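Local coordinates for protein acetone carboxylase alpha subunit (Xanthobacter autotrophicus Py2, PDB 5M45) that forms the alpha subunit of a multisubunit carboxylase, holds a manganese (II) ion and belongs to the hydantoinase B/oxoprolinase family, at residues A[139-143]-A[144-148]; A[488-491]-A[492-495]; A[568-572]-A[573-577]. All blocks are in the same frame, centred on the assembly; numbering follows the deposited sequence.

Contact 1: A[139-143]-A[144-148]; sequences FCNND and SLIGN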
ATOM      1  N   PHE A 139      18.969  -0.315  -3.652  1.00 12.67           N
ATOM      2  CA  PHE A 139      17.819   0.544  -3.388  1.00 12.41           C
ATOM      3  C   PHE A 139      16.697   0.282  -4.402  1.00 12.45           C
ATOM      4  O   PHE A 139      16.961  -0.029  -5.560  1.00 12.34           O
ATOM      5  CB  PHE A 139      18.231   2.057  -3.357  1.00 12.16           C
ATOM      6  CG  PHE A 139      19.162   2.412  -2.226  1.00 12.10           C
ATOM      7  CD1 PHE A 139      18.665   2.790  -0.979  1.00 12.08           C
ATOM      8  CD2 PHE A 139      20.546   2.376  -2.398  1.00 12.08           C
ATOM      9  CE1 PHE A 139      19.525   3.112   0.074  1.00 12.23           C
ATOM     10  CE2 PHE A 139      21.418   2.682  -1.350  1.00 12.22           C
ATOM     11  CZ  PHE A 139      20.917   3.052  -0.110  1.00 12.29           C
ATOM     12  N   CYS A 140      15.447   0.381  -3.964  1.00 12.48           N
ATOM     13  CA  CYS A 140      14.305   0.319  -4.851  1.00 12.56           C
ATOM     14  C   CYS A 140      13.421   1.539  -4.622  1.00 12.18           C
ATOM     15  O   CYS A 140      13.284   2.003  -3.501  1.00 12.09           O
ATOM     16  CB  CYS A 140      13.541  -1.000  -4.637  1.00 13.04           C
ATOM     17  SG  CYS A 140      12.134  -1.285  -5.750  1.00 13.66           S
ATOM     18  N   ASN A 141      12.813   2.043  -5.690  1.00 11.93           N
ATOM     19  CA  ASN A 141      11.983   3.260  -5.609  1.00 11.70           C
ATOM     20  C   ASN A 141      10.960   3.337  -6.726  1.00 11.37           C
ATOM     21  O   ASN A 141      11.240   2.905  -7.858  1.00 11.13           O
ATOM     22  CB  ASN A 141      12.915   4.495  -5.690  1.00 11.74           C
ATOM     23  CG  ASN A 141      12.161   5.801  -5.713  1.00 11.88           C
ATOM     24  OD1 ASN A 141      11.641   6.253  -4.686  1.00 11.89           O
ATOM     25  ND2 ASN A 141      12.053   6.398  -6.885  1.00 12.00           N
ATOM     26  N   ASN A 142       9.767   3.857  -6.411  1.00 11.41           N
ATOM     27  CA  ASN A 142       8.789   4.242  -7.444  1.00 11.19           C
ATOM     28  C   ASN A 142       7.921   5.454  -7.091  1.00 11.45           C
ATOM     29  O   ASN A 142       6.896   5.688  -7.760  1.00 11.54           O
ATOM     30  CB  ASN A 142       7.907   3.043  -7.832  1.00 11.18           C
ATOM     31  CG  ASN A 142       6.888   2.700  -6.757  1.00 11.17           C
ATOM     32  OD1 ASN A 142       6.967   3.239  -5.656  1.00 11.26           O
ATOM     33  ND2 ASN A 142       5.913   1.836  -7.078  1.00 10.99           N
ATOM     34  N   ASP A 143       8.303   6.232  -6.075  1.00 11.55           N
ATOM     35  CA  ASP A 143       7.413   7.218  -5.460  1.00 11.60           C
ATOM     36  C   ASP A 143       7.199   8.450  -6.358  1.00 11.76           C
ATOM     37  O   ASP A 143       8.134   9.225  -6.601  1.00 11.75           O
ATOM     38  CB  ASP A 143       8.040   7.625  -4.100  1.00 11.74           C
ATOM     39  CG  ASP A 143       7.172   8.545  -3.265  1.00 11.80           C
ATOM     40  OD1 ASP A 143       6.005   8.880  -3.670  1.00 11.82           O
ATOM     41  OD2 ASP A 143       7.664   8.910  -2.173  1.00 11.82           O
ATOM     42  N   SER A 144       5.974   8.626  -6.869  1.00 11.69           N
ATOM     43  CA  SER A 144       5.672   9.780  -7.703  1.00 11.90           C
ATOM     44  C   SER A 144       5.703  11.130  -6.965  1.00 12.03           C
ATOM     45  O   SER A 144       5.862  12.172  -7.624  1.00 12.03           O
ATOM     46  CB  SER A 144       4.332   9.617  -8.436  1.00 11.97           C
ATOM     47  OG  SER A 144       4.403   8.550  -9.356  1.00 11.82           O
ATOM     48  N   LEU A 145       5.611  11.147  -5.623  1.00 12.06           N
ATOM     49  CA  LEU A 145       5.752  12.421  -4.874  1.00 12.39           C
ATOM     50  C   LEU A 145       7.159  13.034  -4.946  1.00 12.61           C
ATOM     51  O   LEU A 145       7.311  14.219  -4.672  1.00 13.36           O
ATOM     52  CB  LEU A 145       5.300  12.279  -3.408  1.00 12.33           C
ATOM     53  CG  LEU A 145       3.790  12.236  -3.211  1.00 12.26           C
ATOM     54  CD1 LEU A 145       3.395  11.928  -1.765  1.00 12.35           C
ATOM     55  CD2 LEU A 145       3.130  13.510  -3.670  1.00 12.43           C
ATOM     56  N   ILE A 146       8.170  12.240  -5.277  1.00 12.67           N
ATOM     57  CA  ILE A 146       9.528  12.734  -5.469  1.00 12.89           C
ATOM     58  C   ILE A 146       9.966  12.712  -6.951  1.00 12.66           C
ATOM     59  O   ILE A 146      11.147  12.940  -7.243  1.00 12.73           O
ATOM     60  CB  ILE A 146      10.553  11.997  -4.568  1.00 13.12           C
ATOM     61  CG1 ILE A 146      10.771  10.558  -4.995  1.00 13.22           C
ATOM     62  CG2 ILE A 146      10.098  12.034  -3.102  1.00 13.25           C
ATOM     63  CD1 ILE A 146      11.844   9.848  -4.208  1.00 13.33           C
ATOM     64  N   GLY A 147       9.007  12.478  -7.867  1.00 12.36           N
ATOM     65  CA  GLY A 147       9.241  12.714  -9.282  1.00 12.17           C
ATOM     66  C   GLY A 147       8.910  11.656 -10.313  1.00 11.96           C
ATOM     67  O   GLY A 147       8.930  11.980 -11.523  1.00 12.17           O
ATOM     68  N   ASN A 148       8.586  10.436  -9.902  1.00 11.56           N
ATOM     69  CA  ASN A 148       8.326   9.340 -10.848  1.00 11.40           C
ATOM     70  C   ASN A 148       7.011   9.539 -11.679  1.00 11.46           C
ATOM     71  O   ASN A 148       6.100  10.241 -11.238  1.00 11.51           O
ATOM     72  CB  ASN A 148       8.243   7.983 -10.114  1.00 11.12           C
ATOM     73  CG  ASN A 148       8.488   6.770 -11.041  1.00 10.93           C
ATOM     74  OD1 ASN A 148       9.061   6.896 -12.134  1.00 10.57           O
ATOM     75  ND2 ASN A 148       8.075   5.578 -10.574  1.00 10.76           N
TER

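Contact 2: A[488-491]-A[492-495]; sequences MEIW and ELAE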
ATOM      1  N   MET A 488       0.847 -11.288 -31.781  1.00 13.27           N
ATOM      2  CA  MET A 488      -0.433 -11.831 -31.294  1.00 13.38           C
ATOM      3  C   MET A 488      -0.217 -13.114 -30.469  1.00 13.46           C
ATOM      4  O   MET A 488      -0.841 -13.282 -29.419  1.00 13.35           O
ATOM      5  CB  MET A 488      -1.412 -12.107 -32.442  1.00 13.64           C
ATOM      6  CG  MET A 488      -2.006 -10.865 -33.073  1.00 13.56           C
ATOM      7  SD  MET A 488      -3.214 -11.139 -34.412  1.00 14.03           S
ATOM      8  CE  MET A 488      -2.159 -11.576 -35.778  1.00 14.04           C
ATOM      9  N   GLU A 489       0.671 -13.998 -30.937  1.00 13.51           N
ATOM     10  CA  GLU A 489       0.872 -15.286 -30.274  1.00 13.73           C
ATOM     11  C   GLU A 489       1.535 -15.117 -28.886  1.00 13.56           C
ATOM     12  O   GLU A 489       1.309 -15.952 -27.973  1.00 13.68           O
ATOM     13  CB  GLU A 489       1.676 -16.271 -31.136  1.00 13.95           C
ATOM     14  CG  GLU A 489       0.909 -16.730 -32.385  1.00 14.05           C
ATOM     15  CD  GLU A 489       1.692 -17.641 -33.317  1.00 14.29           C
ATOM     16  OE1 GLU A 489       2.927 -17.713 -33.273  1.00 14.10           O
ATOM     17  OE2 GLU A 489       1.019 -18.244 -34.189  1.00 14.61           O
ATOM     18  N   ILE A 490       2.348 -14.070 -28.744  1.00 13.26           N
ATOM     19  CA  ILE A 490       2.979 -13.735 -27.465  1.00 13.16           C
ATOM     20  C   ILE A 490       1.955 -13.108 -26.475  1.00 12.97           C
ATOM     21  O   ILE A 490       1.898 -13.519 -25.303  1.00 12.98           O
ATOM     22  CB  ILE A 490       4.214 -12.810 -27.661  1.00 13.10           C
ATOM     23  CG1 ILE A 490       5.303 -13.526 -28.452  1.00 13.35           C
ATOM     24  CG2 ILE A 490       4.767 -12.331 -26.321  1.00 13.02           C
ATOM     25  CD1 ILE A 490       5.979 -14.722 -27.787  1.00 13.50           C
ATOM     26  N   TRP A 491       1.154 -12.144 -26.937  1.00 12.75           N
ATOM     27  CA  TRP A 491       0.078 -11.579 -26.095  1.00 12.80           C
ATOM     28  C   TRP A 491      -0.911 -12.674 -25.612  1.00 12.88           C
ATOM     29  O   TRP A 491      -1.348 -12.643 -24.454  1.00 12.64           O
ATOM     30  CB  TRP A 491      -0.679 -10.442 -26.776  1.00 12.90           C
ATOM     31  CG  TRP A 491       0.121  -9.154 -26.919  1.00 12.98           C
ATOM     32  CD1 TRP A 491       0.398  -8.496 -28.067  1.00 13.05           C
ATOM     33  CD2 TRP A 491       0.693  -8.395 -25.864  1.00 13.05           C
ATOM     34  NE1 TRP A 491       1.141  -7.366 -27.801  1.00 13.07           N
ATOM     35  CE2 TRP A 491       1.364  -7.300 -26.452  1.00 13.01           C
ATOM     36  CE3 TRP A 491       0.755  -8.565 -24.469  1.00 13.09           C
ATOM     37  CZ2 TRP A 491       2.031  -6.326 -25.689  1.00 12.94           C
ATOM     38  CZ3 TRP A 491       1.429  -7.626 -23.711  1.00 13.11           C
ATOM     39  CH2 TRP A 491       2.066  -6.502 -24.329  1.00 12.90           C
ATOM     40  N   GLU A 492      -1.174 -13.667 -26.466  1.00 13.02           N
ATOM     41  CA  GLU A 492      -2.070 -14.774 -26.093  1.00 13.40           C
ATOM     42  C   GLU A 492      -1.527 -15.678 -24.980  1.00 13.77           C
ATOM     43  O   GLU A 492      -2.314 -16.346 -24.326  1.00 13.88           O
ATOM     44  CB  GLU A 492      -2.541 -15.585 -27.327  1.00 13.46           C
ATOM     45  CG  GLU A 492      -3.575 -14.815 -28.162  1.00 13.32           C
ATOM     46  CD  GLU A 492      -4.278 -15.625 -29.246  1.00 13.47           C
ATOM     47  OE1 GLU A 492      -4.109 -16.882 -29.363  1.00 13.51           O
ATOM     48  OE2 GLU A 492      -5.030 -14.981 -30.036  1.00 13.36           O
ATOM     49  N   LEU A 493      -0.199 -15.699 -24.758  1.00 14.24           N
ATOM     50  CA  LEU A 493       0.399 -16.381 -23.613  1.00 14.76           C
ATOM     51  C   LEU A 493       0.257 -15.613 -22.294  1.00 14.91           C
ATOM     52  O   LEU A 493       0.402 -16.198 -21.209  1.00 15.44           O
ATOM     53  CB  LEU A 493       1.901 -16.607 -23.813  1.00 15.03           C
ATOM     54  CG  LEU A 493       2.426 -17.370 -25.024  1.00 15.53           C
ATOM     55  CD1 LEU A 493       3.952 -17.460 -24.893  1.00 15.68           C
ATOM     56  CD2 LEU A 493       1.818 -18.771 -25.159  1.00 15.83           C
ATOM     57  N   ALA A 494       0.045 -14.298 -22.393  1.00 14.84           N
ATOM     58  CA  ALA A 494      -0.018 -13.414 -21.227  1.00 14.58           C
ATOM     59  C   ALA A 494      -1.411 -12.840 -20.922  1.00 14.32           C
ATOM     60  O   ALA A 494      -1.517 -12.021 -19.976  1.00 14.19           O
ATOM     61  CB  ALA A 494       0.978 -12.269 -21.428  1.00 14.56           C
ATOM     62  N   GLU A 495      -2.447 -13.238 -21.667  1.00 13.98           N
ATOM     63  CA  GLU A 495      -3.834 -12.718 -21.490  1.00 13.80           C
ATOM     64  C   GLU A 495      -4.819 -13.848 -21.805  1.00 13.73           C
ATOM     65  O   GLU A 495      -4.609 -14.537 -22.799  1.00 13.77           O
ATOM     66  CB  GLU A 495      -4.124 -11.545 -22.470  1.00 13.68           C
ATOM     67  CG  GLU A 495      -3.102 -10.405 -22.502  1.00 13.78           C
ATOM     68  CD  GLU A 495      -3.237  -9.438 -23.690  1.00 13.90           C
ATOM     69  OE1 GLU A 495      -2.699  -8.296 -23.633  1.00 13.93           O
ATOM     70  OE2 GLU A 495      -3.859  -9.818 -24.724  1.00 14.34           O
TER

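Contact 3: A[568-572]-A[573-577]; sequences KELIA and SGAEI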
ATOM      1  N   LYS A 568     -20.785 -18.829 -28.773  1.00 20.26           N
ATOM      2  CA  LYS A 568     -20.544 -20.288 -28.775  1.00 21.51           C
ATOM      3  C   LYS A 568     -21.475 -21.002 -29.795  1.00 22.32           C
ATOM      4  O   LYS A 568     -21.025 -21.788 -30.612  1.00 21.43           O
ATOM      5  CB  LYS A 568     -20.706 -20.889 -27.388  1.00 22.15           C
ATOM      6  CG  LYS A 568     -20.329 -22.349 -27.348  1.00 23.57           C
ATOM      7  CD  LYS A 568     -20.418 -22.951 -25.958  1.00 24.70           C
ATOM      8  CE  LYS A 568     -20.313 -24.449 -26.106  1.00 26.37           C
ATOM      9  NZ  LYS A 568     -19.391 -25.045 -25.110  1.00 27.88           N
ATOM     10  N   GLU A 569     -22.759 -20.677 -29.733  1.00 23.77           N
ATOM     11  CA  GLU A 569     -23.770 -21.258 -30.630  1.00 25.28           C
ATOM     12  C   GLU A 569     -23.635 -20.725 -32.067  1.00 24.00           C
ATOM     13  O   GLU A 569     -23.803 -21.497 -33.024  1.00 23.73           O
ATOM     14  CB  GLU A 569     -25.173 -20.997 -30.080  1.00 28.00           C
ATOM     15  CG  GLU A 569     -26.319 -21.750 -30.735  1.00 31.73           C
ATOM     16  CD  GLU A 569     -25.958 -23.247 -30.966  1.00 36.21           C
ATOM     17  OE1 GLU A 569     -25.814 -23.660 -32.178  1.00 39.24           O
ATOM     18  OE2 GLU A 569     -25.763 -23.999 -29.938  1.00 39.63           O
ATOM     19  N   LEU A 570     -23.322 -19.437 -32.228  1.00 22.66           N
ATOM     20  CA  LEU A 570     -23.122 -18.860 -33.559  1.00 21.99           C
ATOM     21  C   LEU A 570     -21.918 -19.478 -34.279  1.00 21.57           C
ATOM     22  O   LEU A 570     -21.990 -19.779 -35.472  1.00 21.92           O
ATOM     23  CB  LEU A 570     -23.019 -17.329 -33.507  1.00 22.26           C
ATOM     24  CG  LEU A 570     -24.253 -16.568 -33.008  1.00 22.70           C
ATOM     25  CD1 LEU A 570     -23.896 -15.134 -32.694  1.00 22.63           C
ATOM     26  CD2 LEU A 570     -25.407 -16.594 -33.998  1.00 23.00           C
ATOM     27  N   ILE A 571     -20.825 -19.701 -33.554  1.00 20.60           N
ATOM     28  CA  ILE A 571     -19.655 -20.383 -34.094  1.00 20.06           C
ATOM     29  C   ILE A 571     -20.028 -21.819 -34.532  1.00 20.54           C
ATOM     30  O   ILE A 571     -19.758 -22.209 -35.670  1.00 19.99           O
ATOM     31  CB  ILE A 571     -18.493 -20.388 -33.072  1.00 19.68           C
ATOM     32  CG1 ILE A 571     -17.898 -18.964 -32.933  1.00 19.25           C
ATOM     33  CG2 ILE A 571     -17.415 -21.367 -33.460  1.00 19.83           C
ATOM     34  CD1 ILE A 571     -17.149 -18.753 -31.627  1.00 19.19           C
ATOM     35  N   ALA A 572     -20.656 -22.568 -33.629  1.00 20.70           N
ATOM     36  CA  ALA A 572     -21.044 -23.956 -33.894  1.00 21.44           C
ATOM     37  C   ALA A 572     -22.047 -24.117 -35.040  1.00 22.09           C
ATOM     38  O   ALA A 572     -21.980 -25.094 -35.755  1.00 22.83           O
ATOM     39  CB  ALA A 572     -21.598 -24.599 -32.617  1.00 21.49           C
ATOM     40  N   SER A 573     -22.964 -23.176 -35.232  1.00 22.39           N
ATOM     41  CA  SER A 573     -23.994 -23.307 -36.261  1.00 22.75           C
ATOM     42  C   SER A 573     -23.539 -22.839 -37.649  1.00 22.89           C
ATOM     43  O   SER A 573     -24.284 -22.992 -38.605  1.00 22.81           O
ATOM     44  CB  SER A 573     -25.265 -22.562 -35.848  1.00 22.92           C
ATOM     45  OG  SER A 573     -25.058 -21.141 -35.845  1.00 22.55           O
ATOM     46  N   GLY A 574     -22.320 -22.292 -37.774  1.00 22.45           N
ATOM     47  CA  GLY A 574     -21.844 -21.754 -39.039  1.00 22.56           C
ATOM     48  C   GLY A 574     -22.369 -20.374 -39.403  1.00 22.61           C
ATOM     49  O   GLY A 574     -22.236 -19.957 -40.541  1.00 23.29           O
ATOM     50  N   ALA A 575     -22.956 -19.651 -38.458  1.00 22.31           N
ATOM     51  CA  ALA A 575     -23.429 -18.271 -38.684  1.00 22.35           C
ATOM     52  C   ALA A 575     -22.275 -17.275 -38.861  1.00 22.38           C
ATOM     53  O   ALA A 575     -21.146 -17.565 -38.450  1.00 21.54           O
ATOM     54  CB  ALA A 575     -24.315 -17.822 -37.529  1.00 22.10           C
ATOM     55  N   GLU A 576     -22.558 -16.103 -39.436  1.00 23.22           N
ATOM     56  CA  GLU A 576     -21.540 -15.045 -39.587  1.00 24.17           C
ATOM     57  C   GLU A 576     -21.039 -14.644 -38.210  1.00 22.58           C
ATOM     58  O   GLU A 576     -21.829 -14.479 -37.268  1.00 22.19           O
ATOM     59  CB  GLU A 576     -22.071 -13.715 -40.137  1.00 26.46           C
ATOM     60  CG  GLU A 576     -22.818 -13.646 -41.449  1.00 29.60           C
ATOM     61  CD  GLU A 576     -23.154 -12.156 -41.744  1.00 32.06           C
ATOM     62  OE1 GLU A 576     -22.248 -11.459 -42.303  1.00 34.23           O
ATOM     63  OE2 GLU A 576     -24.280 -11.670 -41.362  1.00 32.84           O
ATOM     64  N   ILE A 577     -19.734 -14.450 -38.103  1.00 21.73           N
ATOM     65  CA  ILE A 577     -19.149 -13.962 -36.844  1.00 21.27           C
ATOM     66  C   ILE A 577     -18.311 -12.685 -37.042  1.00 19.96           C
ATOM     67  O   ILE A 577     -17.716 -12.494 -38.110  1.00 19.64           O
ATOM     68  CB  ILE A 577     -18.381 -15.060 -36.100  1.00 21.69           C
ATOM     69  CG1 ILE A 577     -17.292 -15.651 -36.942  1.00 22.42           C
ATOM     70  CG2 ILE A 577     -19.332 -16.166 -35.672  1.00 21.97           C
ATOM     71  CD1 ILE A 577     -16.645 -16.848 -36.247  1.00 23.31           C
TER

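Contact 1: A[139-143]-A[144-148]
Asp143 and Leu145 form an Asx turn where strand 138-141 gives way to a short 3-10 segment. CG of Asp143 lies trans to its backbone N (chi1 -174°), which turns the carboxylate toward the chain that follows. Going outward, CB lies 4.1 Å from CG1 of Ile146. OD1 then accepts the Leu145 N-H at 3.0 Å. The donor comes from above the carboxylate plane, 58° out of it. OD1 also forms a salt bridge with Arg194. The other oxygen, OD2, is 4.1 Å from CG2 of Ile146. It bonds to Thr202 OG1 and makes a salt bridge to Arg222 of a second copy of the subunit. The buried carboxylate therefore has polar partners at both oxygens, and the two arginines probably favour its charged form. The backbone O of Asp143 accepts Ile146 N at 3.3 Å, an i to i+3 bond across the same turn. CD1 of Ile146 reaches back to within 3.6 Å of Asn141 OD1, an oxygen already bonded to Cys203 N. Asn148 ties the far end of the turn to the strand exit, and its side chain lies about 7 Å from the bound manganese (II) ion. Its ND2 also bonds to the backbone O of Asp153, a manganese ligand. Toward the strand exit, Asn148 ND2 meets Asn142 O at 3.1 Å, with a nearly straight N-H...O angle of 169°.

Contact 2: A[488-491]-A[492-495]
Trp491 and Glu495 meet one turn apart at the C-terminal end of helix 488-494. CG of Glu495 is trans to its carbonyl carbon (chi1 -51°), and the chain beyond it is extended. This carries the carboxylate back to the benzene part of the indole. OE1 lies 3.6 Å from CE3 of Trp491, at an oblique approach to the ring. The carboxylate and ring planes are only 19° apart. The glutamate chain also runs past the tryptophan backbone, with Glu495 CG 3.4 Å from Trp491 O. OE2 makes a salt bridge to Arg524, which probably helps hold the outer end of this side chain. At the other end of the indole, NE1 bonds to Met485 O.

Glu492 packs back on the preceding turn. Its CG is 3.4 Å from Met488 O, the same oxygen that accepts Glu492 N at 3.0 Å. Its OE2 bonds to Tyr499 N and pairs with a basic side chain of another protein's chain. OE1 bonds to a polar side chain of that chain. Leu493, the next residue, also packs back, its CG 3.5 Å from Glu489 O. Its own N bonds to Ile490 O at 3.1 Å, and Ala494 N bonds to Trp491 O at 3.0 Å. The bonding thus passes from an i to i+4 step to i to i+3 steps, a tightening of the last turn.

The helix lies between helix 82-85 and strand 497-504, and Trp491 touches both. It packs on Pro82 and Ile83 of the helix and on Tyr499 of the strand, where Glu492 rests on Val498.

Contact 3: A[568-572]-A[573-577]
Leu570 and Ala575 touch through methyl groups at the end of helix 567-573. CD2 of Leu570 is 3.9 Å from CB of Ala575. Just beyond, Ile577 folds back over the last turn of the helix. Its CD1 lies 4.1 Å from CG1 of Ile571, and the two side chains cross at about a right angle. CG1 of Ile577 sits between its backbone N and carbonyl carbon (chi1 57°), and from there CD1 reaches the helix. CG2 of Ile577 also comes 4.4 Å from CB of Leu570.

Backbone bonds bring these side chains together. Ser573 N bonds to Glu569 O at 2.9 Å, with the usual i to i+4 helical spacing. The chain then reverses at Gly574, whose phi is positive (79°), a value that favours glycine. Gly574 N makes a weak bond to Ile571 O at 3.3 Å. Ala575 N makes another weak bond to Leu570 O at 3.1 Å. The Ser573 hydroxyl lies over the same end, with OG 3.1 Å from Glu569 O.

Further out, Leu570 packs on Leu594 and Ile571 on Tyr615, both in loops of the same chain. Another protein's chain places apolar side chains on Ile571 and Ile577, and a basic side chain on it bonds to Ala575 O.

The arrangement is a Schellman motif. Leu570 and Ala575 provide the apolar contact that commonly accompanies its two nested backbone bonds, Ala575 N to Leu570 O enclosing Gly574 N to Ile571 O, as the helix turns into the loop leading toward strand 598-602.

The three contacts follow one another along the chain and share no residues. Contact 1 is buried near the manganese ion, and its chemistry is mainly polar: amides, a carboxylate and arginines. Contact 2 is mostly buried too and mixes charged glutamates with an indole and aliphatic groups. Contact 3 lies farthest from the chain centre and is partly exposed, with mainly aliphatic side-chain contacts. Contacts 2 and 3 both mark helix ends and meet the chain of another protein, whereas contact 1 marks the end of a strand and reaches a second copy of this subunit. Centres of contacts 2 and 3 are about 24 Å apart, against about 51 Å for contacts 1 and 3.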